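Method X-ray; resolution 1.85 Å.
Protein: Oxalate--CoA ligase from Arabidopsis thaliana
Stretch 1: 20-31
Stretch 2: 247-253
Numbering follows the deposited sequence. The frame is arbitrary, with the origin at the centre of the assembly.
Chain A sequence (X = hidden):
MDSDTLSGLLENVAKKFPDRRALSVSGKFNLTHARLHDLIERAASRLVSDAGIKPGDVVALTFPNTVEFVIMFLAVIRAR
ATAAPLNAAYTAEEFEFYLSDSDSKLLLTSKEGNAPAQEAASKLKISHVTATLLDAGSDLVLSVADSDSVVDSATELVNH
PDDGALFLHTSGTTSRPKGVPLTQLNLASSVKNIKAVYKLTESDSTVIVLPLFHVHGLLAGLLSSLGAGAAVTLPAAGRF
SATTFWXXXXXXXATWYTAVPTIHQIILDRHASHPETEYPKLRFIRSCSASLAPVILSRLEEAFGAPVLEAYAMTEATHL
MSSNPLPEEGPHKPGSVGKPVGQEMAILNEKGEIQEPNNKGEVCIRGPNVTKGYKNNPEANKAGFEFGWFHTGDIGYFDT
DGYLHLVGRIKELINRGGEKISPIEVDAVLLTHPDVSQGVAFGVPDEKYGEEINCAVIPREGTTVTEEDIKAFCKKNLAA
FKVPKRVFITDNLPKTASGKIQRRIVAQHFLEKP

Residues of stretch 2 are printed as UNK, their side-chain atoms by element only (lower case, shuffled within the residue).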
# COMPACT_ATOMS: atom_id res chain seq x y z
N ARG A 20 17.35 10.88 17.43
CA ARG A 20 16.06 11.36 16.90
C ARG A 20 15.04 10.25 17.09
O ARG A 20 15.39 9.06 17.02
CB ARG A 20 16.17 11.72 15.42
CG ARG A 20 17.17 12.86 15.18
CD ARG A 20 16.76 13.63 13.94
NE ARG A 20 15.36 14.01 14.09
CZ ARG A 20 14.92 15.25 14.28
NH1 ARG A 20 15.79 16.25 14.31
NH2 ARG A 20 13.59 15.47 14.42
N ARG A 21 13.77 10.64 17.27
CA ARG A 21 12.72 9.65 17.38
C ARG A 21 12.57 8.87 16.06
O ARG A 21 12.60 9.46 14.96
CB ARG A 21 11.40 10.35 17.75
CG ARG A 21 10.26 9.38 18.10
CD ARG A 21 9.12 10.13 18.84
NE ARG A 21 8.53 11.12 17.96
CZ ARG A 21 7.52 10.84 17.11
NH1 ARG A 21 7.01 9.61 17.03
NH2 ARG A 21 7.04 11.82 16.37
N ALA A 22 12.38 7.54 16.19
CA ALA A 22 12.13 6.66 15.06
C ALA A 22 10.70 6.11 15.08
O ALA A 22 10.03 6.14 14.06
CB ALA A 22 13.14 5.49 15.07
N LEU A 23 10.27 5.55 16.21
CA LEU A 23 9.05 4.74 16.25
C LEU A 23 8.35 4.90 17.60
O LEU A 23 8.96 4.64 18.66
CB LEU A 23 9.39 3.25 16.02
CG LEU A 23 8.18 2.29 15.92
CD1 LEU A 23 7.42 2.61 14.67
CD2 LEU A 23 8.72 0.83 15.78
N SER A 24 7.10 5.35 17.57
CA SER A 24 6.28 5.49 18.77
C SER A 24 5.07 4.62 18.63
O SER A 24 4.64 4.29 17.51
CB SER A 24 5.82 6.94 18.99
OG SER A 24 6.92 7.78 19.23
N VAL A 25 4.57 4.16 19.78
CA VAL A 25 3.24 3.56 19.87
C VAL A 25 2.47 4.52 20.73
O VAL A 25 2.92 4.83 21.85
CB VAL A 25 3.29 2.15 20.49
CG1 VAL A 25 1.85 1.66 20.78
CG2 VAL A 25 4.08 1.20 19.60
N SER A 26 1.41 5.10 20.18
CA SER A 26 0.68 6.19 20.85
C SER A 26 0.39 5.83 22.33
O SER A 26 -0.21 4.79 22.64
CB SER A 26 -0.65 6.49 20.14
OG SER A 26 -1.34 7.56 20.81
N GLY A 27 0.85 6.70 23.21
CA GLY A 27 0.60 6.61 24.65
C GLY A 27 1.54 5.67 25.37
O GLY A 27 1.44 5.51 26.60
N LYS A 28 2.47 5.03 24.66
CA LYS A 28 3.21 3.94 25.29
C LYS A 28 4.72 3.96 25.02
O LYS A 28 5.51 4.07 25.95
CB LYS A 28 2.65 2.59 24.85
CG LYS A 28 3.26 1.40 25.63
CD LYS A 28 2.41 0.13 25.40
CE LYS A 28 3.07 -1.15 25.95
NZ LYS A 28 3.27 -1.19 27.42
N PHE A 29 5.12 3.74 23.77
CA PHE A 29 6.56 3.60 23.45
C PHE A 29 7.09 4.78 22.66
O PHE A 29 6.35 5.33 21.87
CB PHE A 29 6.82 2.33 22.60
CG PHE A 29 6.67 1.02 23.36
CD1 PHE A 29 7.40 0.78 24.51
CD2 PHE A 29 5.82 0.05 22.91
CE1 PHE A 29 7.28 -0.44 25.21
CE2 PHE A 29 5.71 -1.19 23.60
CZ PHE A 29 6.44 -1.41 24.74
N ASN A 30 8.38 5.13 22.82
CA ASN A 30 8.99 6.15 21.97
C ASN A 30 10.44 5.72 21.77
O ASN A 30 11.27 5.94 22.64
CB ASN A 30 8.96 7.58 22.57
CG ASN A 30 7.56 8.15 22.64
OD1 ASN A 30 7.10 8.79 21.70
ND2 ASN A 30 6.87 7.91 23.76
N LEU A 31 10.73 5.07 20.65
CA LEU A 31 12.08 4.55 20.42
C LEU A 31 12.86 5.52 19.56
O LEU A 31 12.33 6.01 18.58
CB LEU A 31 12.02 3.20 19.70
CG LEU A 31 11.63 1.95 20.53
CD1 LEU A 31 10.32 2.10 21.23
CD2 LEU A 31 11.56 0.75 19.57
N UNK A 247 -5.87 13.26 17.04
CA UNK A 247 -5.10 13.43 18.30
C UNK A 247 -3.66 12.89 18.23
O UNK A 247 -2.75 13.53 18.78
c UNK A 247 -7.35 12.93 18.83
c UNK A 247 -5.94 12.67 19.31
c UNK A 247 -7.26 12.82 17.32
N UNK A 248 -3.48 11.73 17.59
CA UNK A 248 -2.13 11.19 17.39
C UNK A 248 -1.28 12.05 16.47
O UNK A 248 -0.08 12.25 16.74
o UNK A 248 -2.47 9.05 19.13
c UNK A 248 -2.19 9.76 16.84
o UNK A 248 -2.84 7.55 17.55
c UNK A 248 -2.52 8.71 17.92
N UNK A 249 -1.88 12.55 15.39
CA UNK A 249 -1.13 13.39 14.45
C UNK A 249 -0.64 14.64 15.17
O UNK A 249 0.47 15.12 14.90
c UNK A 249 -1.09 13.57 9.99
s UNK A 249 -1.02 12.16 11.16
c UNK A 249 -1.99 13.79 13.25
c UNK A 249 -2.38 12.62 12.32
N UNK A 250 -1.50 15.22 16.04
CA UNK A 250 -1.05 16.42 16.76
C UNK A 250 0.01 16.10 17.78
O UNK A 250 1.07 16.74 17.82
c UNK A 250 -5.67 18.17 16.73
n UNK A 250 -6.67 19.03 17.47
c UNK A 250 -3.21 17.71 16.54
c UNK A 250 -4.37 18.26 17.43
c UNK A 250 -2.23 17.12 17.47
N UNK A 251 -0.27 15.10 18.63
CA UNK A 251 0.58 14.85 19.77
C UNK A 251 2.00 14.46 19.34
O UNK A 251 2.96 14.78 20.00
c UNK A 251 1.00 11.65 23.72
c UNK A 251 -0.01 13.70 20.59
c UNK A 251 0.08 12.22 22.60
c UNK A 251 0.86 13.26 21.76
n UNK A 251 0.35 10.58 24.56
N UNK A 252 2.10 13.75 18.22
CA UNK A 252 3.40 13.30 17.76
C UNK A 252 3.93 14.13 16.59
O UNK A 252 4.83 13.66 15.89
c UNK A 252 2.56 9.60 21.11
c UNK A 252 4.13 10.66 19.58
c UNK A 252 1.78 10.61 19.04
c UNK A 252 3.07 10.98 18.70
c UNK A 252 3.34 11.79 17.43
o UNK A 252 2.29 8.90 22.30
c UNK A 252 1.51 9.89 20.24
c UNK A 252 3.89 9.92 20.75
N UNK A 253 3.45 15.35 16.46
CA UNK A 253 4.08 16.38 15.58
C UNK A 253 4.14 15.94 14.12
O UNK A 253 5.14 16.17 13.45
n UNK A 253 6.52 16.63 18.26
c UNK A 253 5.53 17.11 17.52
o UNK A 253 4.66 17.81 17.96
c UNK A 253 5.50 16.70 16.05
O HOH W 1 8.87 14.56 17.45
O HOH W 2 -1.54 9.07 23.08

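Position 247 carries three side-chain carbons that close a ring onto its own backbone N. That is Pro247. It lies in the helix, at a kink where its N has no bond to the turn before, and it leaves stretch 1 untouched.

Position 248 has two carbons, the second carrying two oxygens; its CA-to-CB bond points toward stretch 1, and one of its oxygens lies 2.5 Å from Ser26 OG. A carboxylate fits, and the short chain is Asp248. Ser26 OG donates to Asp248 OD1, a very short hydrogen bond that ties the turn of the hairpin to a buried acid on the helix.

Position 249 is an unbranched chain of two carbons, a sulfur and one more carbon: Met249. It is buried but out of reach of stretch 1, so its packing is spent elsewhere in the structure.

Position 250 shows four carbons in a row ending in nitrogen, which is Lys250. This chain too is out of reach, its NZ bonded elsewhere in the structure.

Position 251 repeats the same four carbons and nitrogen; every chi is t, its CA-to-CB bond points toward stretch 1, and its terminal nitrogen lies 4.0 Å from Gly27 CA. This is Lys251. Lys251 NZ donates to water 2 at 2.8 Å; that water in turn donates to Ser26 OG at 2.7 Å.

Position 252 has one carbon and then a six-carbon ring bearing a single oxygen, which lies 2.8 Å from Gly27 N. This is the outline of a phenol, and so Tyr252. It is the first residue to leave helical phi/psi, and it has the largest area covered by the other stretch. Gly27 N donates to Tyr252 OH, nearly straight at 176°. Asn30 OD1 sits at the ring edge, 3.5 Å from Tyr252 CE1, while Tyr252 CD1 lies over one face of the Arg21 guanidinium.

Position 253 has two carbons, the second carrying one oxygen and one nitrogen: Asn253. Without direct contact, Asn253 ND2 donates to water 1 at 3.2 Å, and Arg21 NH2 reaches the same water through a weak bond of 3.5 Å.

The contact works by placing one aromatic side chain against a hairpin braced by its own hydrogen bonds. Val25 and Phe29 pair through their backbones around the turn, while Arg21 NH1 donates to Ser24 OG at 2.9 Å and Ser24 OG to Asn30 OD1 at 2.7 Å. One helical turn before the tyrosine, the aspartate supplies a second anchor; the two direct hydrogen bonds engage neighbouring residues, Ser26 and Gly27.

Stretch 2 247-253: PDMKKYN
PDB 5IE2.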